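Local coordinates for putative fimbrial associated sortase-like protein (PDB 6BWE) that is the catalytic part, with a mutated lid, of what is probably a class C sortase, a membrane-bound cysteine transpeptidase that joins pilins into pili, at residues D63-Q67 and Y93-D97; I164-P169 and S196-L200. The protein carries 2 engineered substitutions. One frame throughout, in Å; residues are numbered along the deposited sequence.

Interaction 1 (D63-Q67 and Y93-D97)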
loop_
_atom_site.group_PDB
_atom_site.type_symbol
_atom_site.label_atom_id
_atom_site.label_comp_id
_atom_site.label_asym_id
_atom_site.label_seq_id
_atom_site.Cartn_x
_atom_site.Cartn_y
_atom_site.Cartn_z
ATOM N N ASP A 63 10.827 1.953 -9.155
ATOM C CA ASP A 63 10.406 0.724 -9.803
ATOM C C ASP A 63 9.055 0.848 -10.499
ATOM O O ASP A 63 8.898 0.394 -11.638
ATOM C CB ASP A 63 10.369 -0.437 -8.820
ATOM C CG ASP A 63 10.237 -1.756 -9.516
ATOM O OD1 ASP A 63 11.254 -2.246 -10.091
ATOM O OD2 ASP A 63 9.117 -2.308 -9.520
ATOM N N TYR A 64 8.112 1.496 -9.826
ATOM C CA TYR A 64 6.827 1.866 -10.426
ATOM C C TYR A 64 6.976 2.549 -11.791
ATOM O O TYR A 64 6.333 2.173 -12.758
ATOM C CB TYR A 64 6.088 2.768 -9.468
ATOM C CG TYR A 64 4.854 3.415 -9.948
ATOM C CD1 TYR A 64 3.692 2.668 -10.210
ATOM C CD2 TYR A 64 4.774 4.805 -10.010
ATOM C CE1 TYR A 64 2.516 3.321 -10.570
ATOM C CE2 TYR A 64 3.634 5.457 -10.359
ATOM C CZ TYR A 64 2.514 4.727 -10.684
ATOM O OH TYR A 64 1.360 5.419 -11.007
ATOM N N LEU A 65 7.860 3.536 -11.838
ATOM C CA LEU A 65 8.065 4.311 -13.046
ATOM C C LEU A 65 8.691 3.515 -14.179
ATOM O O LEU A 65 8.440 3.837 -15.336
ATOM C CB LEU A 65 8.915 5.537 -12.728
ATOM C CG LEU A 65 8.245 6.597 -11.861
ATOM C CD1 LEU A 65 9.233 7.726 -11.628
ATOM C CD2 LEU A 65 6.931 7.123 -12.416
ATOM N N GLN A 66 9.469 2.484 -13.860
ATOM C CA GLN A 66 9.983 1.564 -14.876
ATOM C C GLN A 66 8.904 0.635 -15.456
ATOM O O GLN A 66 9.098 0.048 -16.527
ATOM C CB GLN A 66 11.115 0.723 -14.278
ATOM C CG GLN A 66 12.289 1.538 -13.812
ATOM C CD GLN A 66 13.351 0.628 -13.219
ATOM O OE1 GLN A 66 13.847 -0.267 -13.906
ATOM N NE2 GLN A 66 13.667 0.814 -11.951
ATOM N N GLN A 67 7.765 0.478 -14.764
ATOM C CA GLN A 67 6.761 -0.487 -15.233
ATOM C C GLN A 67 5.981 0.138 -16.387
ATOM O O GLN A 67 5.770 1.354 -16.419
ATOM C CB GLN A 67 5.816 -0.913 -14.144
ATOM C CG GLN A 67 6.510 -1.525 -12.917
ATOM C CD GLN A 67 7.328 -2.767 -13.237
ATOM O OE1 GLN A 67 6.983 -3.543 -14.149
ATOM N NE2 GLN A 67 8.390 -3.011 -12.441
ATOM N N TYR A 93 -1.181 7.909 -17.566
ATOM C CA TYR A 93 0.218 8.071 -17.230
ATOM C C TYR A 93 0.485 7.604 -15.823
ATOM O O TYR A 93 -0.440 7.471 -15.024
ATOM C CB TYR A 93 0.594 9.542 -17.325
ATOM C CG TYR A 93 0.399 10.127 -18.707
ATOM C CD1 TYR A 93 1.399 10.059 -19.641
ATOM C CD2 TYR A 93 -0.808 10.722 -19.067
ATOM C CE1 TYR A 93 1.233 10.599 -20.912
ATOM C CE2 TYR A 93 -0.985 11.274 -20.346
ATOM C CZ TYR A 93 0.033 11.195 -21.257
ATOM O OH TYR A 93 -0.139 11.694 -22.533
ATOM N N HIS A 94 1.758 7.339 -15.510
ATOM C CA HIS A 94 2.136 7.128 -14.121
ATOM C C HIS A 94 1.829 8.367 -13.271
ATOM O O HIS A 94 2.100 9.483 -13.674
ATOM C CB HIS A 94 3.632 6.918 -13.950
ATOM C CG HIS A 94 4.171 5.667 -14.540
ATOM N ND1 HIS A 94 4.930 5.681 -15.682
ATOM C CD2 HIS A 94 4.210 4.400 -14.079
ATOM C CE1 HIS A 94 5.354 4.459 -15.933
ATOM N NE2 HIS A 94 4.907 3.657 -14.995
ATOM N N GLY A 95 1.320 8.151 -12.069
ATOM C CA GLY A 95 1.207 9.203 -11.082
ATOM C C GLY A 95 0.087 10.179 -11.312
ATOM O O GLY A 95 -0.708 10.073 -12.284
ATOM N N THR A 96 0.070 11.188 -10.446
ATOM C CA THR A 96 -1.011 12.183 -10.418
ATOM C C THR A 96 -0.411 13.574 -10.237
ATOM O O THR A 96 -0.993 14.402 -9.553
ATOM C CB THR A 96 -2.048 11.864 -9.289
ATOM O OG1 THR A 96 -1.364 11.701 -8.040
ATOM C CG2 THR A 96 -2.769 10.624 -9.613
ATOM N N ASP A 97 0.706 13.851 -10.909
ATOM C CA ASP A 97 1.238 15.216 -10.960
ATOM C C ASP A 97 0.212 16.184 -11.585
ATOM O O ASP A 97 -0.588 15.836 -12.461
ATOM C CB ASP A 97 2.521 15.329 -11.789
ATOM C CG ASP A 97 3.699 14.574 -11.190
ATOM O OD1 ASP A 97 3.722 14.295 -9.972
ATOM O OD2 ASP A 97 4.628 14.276 -11.971
#

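Interaction 2 (I164-P169 and S196-L200)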
loop_
_atom_site.group_PDB
_atom_site.type_symbol
_atom_site.label_atom_id
_atom_site.label_comp_id
_atom_site.label_asym_id
_atom_site.label_seq_id
_atom_site.Cartn_x
_atom_site.Cartn_y
_atom_site.Cartn_z
ATOM N N ILE A 164 -21.461 3.385 -8.450
ATOM C CA ILE A 164 -21.316 4.805 -8.702
ATOM C C ILE A 164 -21.571 5.490 -7.366
ATOM O O ILE A 164 -22.673 5.408 -6.854
ATOM C CB ILE A 164 -22.300 5.291 -9.770
ATOM C CG1 ILE A 164 -21.989 4.649 -11.118
ATOM C CG2 ILE A 164 -22.231 6.815 -9.908
ATOM C CD1 ILE A 164 -23.033 4.903 -12.190
ATOM N N ASN A 165 -20.546 6.124 -6.793
ATOM C CA ASN A 165 -20.643 6.720 -5.459
ATOM C C ASN A 165 -20.024 8.116 -5.463
ATOM O O ASN A 165 -18.984 8.322 -6.076
ATOM C CB ASN A 165 -19.904 5.828 -4.441
ATOM C CG ASN A 165 -20.636 4.521 -4.162
ATOM O OD1 ASN A 165 -21.687 4.517 -3.514
ATOM N ND2 ASN A 165 -20.112 3.403 -4.690
ATOM N N VAL A 166 -20.688 9.072 -4.822
ATOM C CA VAL A 166 -20.130 10.394 -4.583
ATOM C C VAL A 166 -19.763 10.448 -3.101
ATOM O O VAL A 166 -20.630 10.215 -2.245
ATOM C CB VAL A 166 -21.122 11.500 -4.941
ATOM C CG1 VAL A 166 -20.611 12.861 -4.492
ATOM C CG2 VAL A 166 -21.407 11.477 -6.447
ATOM N N VAL A 167 -18.493 10.724 -2.805
ATOM C CA VAL A 167 -17.978 10.677 -1.441
ATOM C C VAL A 167 -17.144 11.912 -1.120
ATOM O O VAL A 167 -16.687 12.623 -2.032
ATOM C CB VAL A 167 -17.145 9.389 -1.186
ATOM C CG1 VAL A 167 -18.008 8.147 -1.354
ATOM C CG2 VAL A 167 -15.898 9.333 -2.061
ATOM N N LEU A 168 -16.918 12.149 0.175
ATOM C CA LEU A 168 -15.955 13.166 0.588
ATOM C C LEU A 168 -14.561 12.706 0.239
ATOM O O LEU A 168 -14.317 11.509 0.202
ATOM C CB LEU A 168 -16.068 13.484 2.088
ATOM C CG LEU A 168 -17.378 14.159 2.497
ATOM C CD1 LEU A 168 -17.465 14.294 4.015
ATOM C CD2 LEU A 168 -17.510 15.534 1.847
ATOM N N PRO A 169 -13.626 13.644 -0.009
ATOM C CA PRO A 169 -12.314 13.261 -0.524
ATOM C C PRO A 169 -11.503 12.364 0.405
ATOM O O PRO A 169 -10.700 11.565 -0.074
ATOM C CB PRO A 169 -11.616 14.606 -0.756
ATOM C CG PRO A 169 -12.732 15.572 -0.906
ATOM C CD PRO A 169 -13.721 15.109 0.117
ATOM N N SER A 196 -15.721 20.209 -1.794
ATOM C CA SER A 196 -15.023 19.186 -2.546
ATOM C C SER A 196 -15.592 17.783 -2.278
ATOM O O SER A 196 -15.807 17.380 -1.137
ATOM C CB SER A 196 -13.528 19.269 -2.225
ATOM O OG SER A 196 -12.767 18.531 -3.159
ATOM N N HIS A 197 -15.907 17.063 -3.351
ATOM C CA HIS A 197 -16.292 15.650 -3.287
ATOM C C HIS A 197 -15.563 14.894 -4.399
ATOM O O HIS A 197 -14.946 15.502 -5.297
ATOM C CB HIS A 197 -17.805 15.478 -3.457
ATOM C CG HIS A 197 -18.612 15.948 -2.286
ATOM N ND1 HIS A 197 -18.819 17.283 -2.010
ATOM C CD2 HIS A 197 -19.287 15.258 -1.338
ATOM C CE1 HIS A 197 -19.568 17.394 -0.926
ATOM N NE2 HIS A 197 -19.867 16.181 -0.500
ATOM N N ARG A 198 -15.658 13.577 -4.345
ATOM C CA ARG A 198 -15.147 12.708 -5.394
ATOM C C ARG A 198 -16.254 11.819 -5.918
ATOM O O ARG A 198 -17.047 11.272 -5.141
ATOM C CB ARG A 198 -13.983 11.835 -4.890
ATOM C CG ARG A 198 -12.761 12.624 -4.460
ATOM C CD ARG A 198 -12.116 13.339 -5.644
ATOM N NE ARG A 198 -10.978 14.162 -5.246
ATOM C CZ ARG A 198 -11.019 15.461 -4.929
ATOM N NH1 ARG A 198 -12.157 16.172 -4.933
ATOM N NH2 ARG A 198 -9.891 16.069 -4.586
ATOM N N LEU A 199 -16.312 11.698 -7.241
ATOM C CA LEU A 199 -17.110 10.687 -7.919
ATOM C C LEU A 199 -16.245 9.454 -8.175
ATOM O O LEU A 199 -15.157 9.591 -8.767
ATOM C CB LEU A 199 -17.671 11.242 -9.212
ATOM C CG LEU A 199 -18.371 10.244 -10.132
ATOM C CD1 LEU A 199 -19.660 9.737 -9.496
ATOM C CD2 LEU A 199 -18.621 10.891 -11.483
ATOM N N LEU A 200 -16.718 8.283 -7.723
ATOM C CA LEU A 200 -16.016 6.998 -7.857
ATOM C C LEU A 200 -16.916 6.089 -8.662
ATOM O O LEU A 200 -18.059 5.795 -8.243
ATOM C CB LEU A 200 -15.726 6.323 -6.496
ATOM C CG LEU A 200 -14.502 6.753 -5.675
ATOM C CD1 LEU A 200 -14.464 8.248 -5.442
ATOM C CD2 LEU A 200 -14.456 6.024 -4.339
HETATM O O HOH W 1 -17.794 3.473 -6.299
#

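Interaction 1 (D63-Q67 and Y93-D97)
The backbone N of G95 gives a hydrogen bond to Y64 OH, 2.9 Å long with an angle of 149° at the hydrogen. It meets the tyrosine at the edge of the ring, near the ring plane. Y64 OH is also hydrogen-bonded to H107 ND1, so two partners grip this hydroxyl. H94 adds a second polar link: its NE2 donates a weak, bent bond of 2.8 Å to Q67 O, which sits at the edge of the imidazole. H94 NE2 also lies 3.0 Å from Y64 O. Y64 O lies in the last turn of the helix and Q67 O just past it; Q67 N bonds back to Y64 O.

The H94 and Y64 rings form a T-shaped pair, with planes at 73° and centroids 4.9 Å apart. H94 presents its CD2 edge over the centre of the tyrosine face. The tyrosine reaches this place because its CG stands anti to the backbone N (chi1 172°), which carries the ring beneath the CD2 edge of H94. L65 packs on the imidazole from another side. Its CA makes a CH-pi contact over the H94 face, 3.9 Å from the ring centroid, while L65 CD2 touches H94 CB at 3.6 Å. The imidazole is thus held by both its edge and its face. Y109 meets Y64 edge-to-face, and H94 also packs on P76 and I78.

The contact is buried and lies away from the predicted catalytic residues. It packs the C-terminal end of helix 59-66, from the N-terminal helical part, onto strand 88-94 of the sortase beta-barrel fold.

Interaction 2 (I164-P169 and S196-L200)
L199 CG lies opposite its backbone N across the CA-CB bond (chi1 172°), swinging CD1 between two partners on the facing strand. L199 CD1 is 3.9 Å from V166 CG2 and equally far from I164 CG2. R198 bends at chi2 (-66°), which folds its guanidinium back over P169, whose ring covers one face. R198 NH1 then donates to H197 O at 2.9 Å and to S196 OG at 3.0 Å, so the extended residues leading into the strand are tied to R198.

V167 CG2 meets L200 CD1 at 3.8 Å on the face shared with N165 and R198. L168 CD2 sits over the face of the H197 ring, 3.4 Å from NE2, and H197 ND1 bonds to N195 O. Four straight backbone hydrogen bonds pair N165 with L200 and V167 with R198. The shortest, R198 N to V167 O, is 2.7 Å. One water bridges N165 ND2 to L200 O.

The R198 side chain is about 7 Å from that of predicted catalytic H127, consistent with the conserved active-site arginine of sortases. This antiparallel pair joins strands 155-167 and 198-206. Strand 183-187 flanks 198-206, with I187 touching R198 and L200, while L174 packs on N165 and L200.

The two contacts come in series along the chain: both segments of interaction 1 precede those of interaction 2 in the sequence. Their centres are 24 Å apart, and their nearest atoms are about 10 Å apart, so they do not touch. Both reach the same mixed sheet, the core of the sortase domain. Interaction 1 brings helix 59-66 from outside the sheet onto the end of strand 88-94 and is buried. Interaction 2 lies within the sheet, between strands 155-167 and 198-206, and is largely at the surface. One therefore ties the N-terminal helical part to the sheet. The other pairs two sheet strands at an end near the predicted active site.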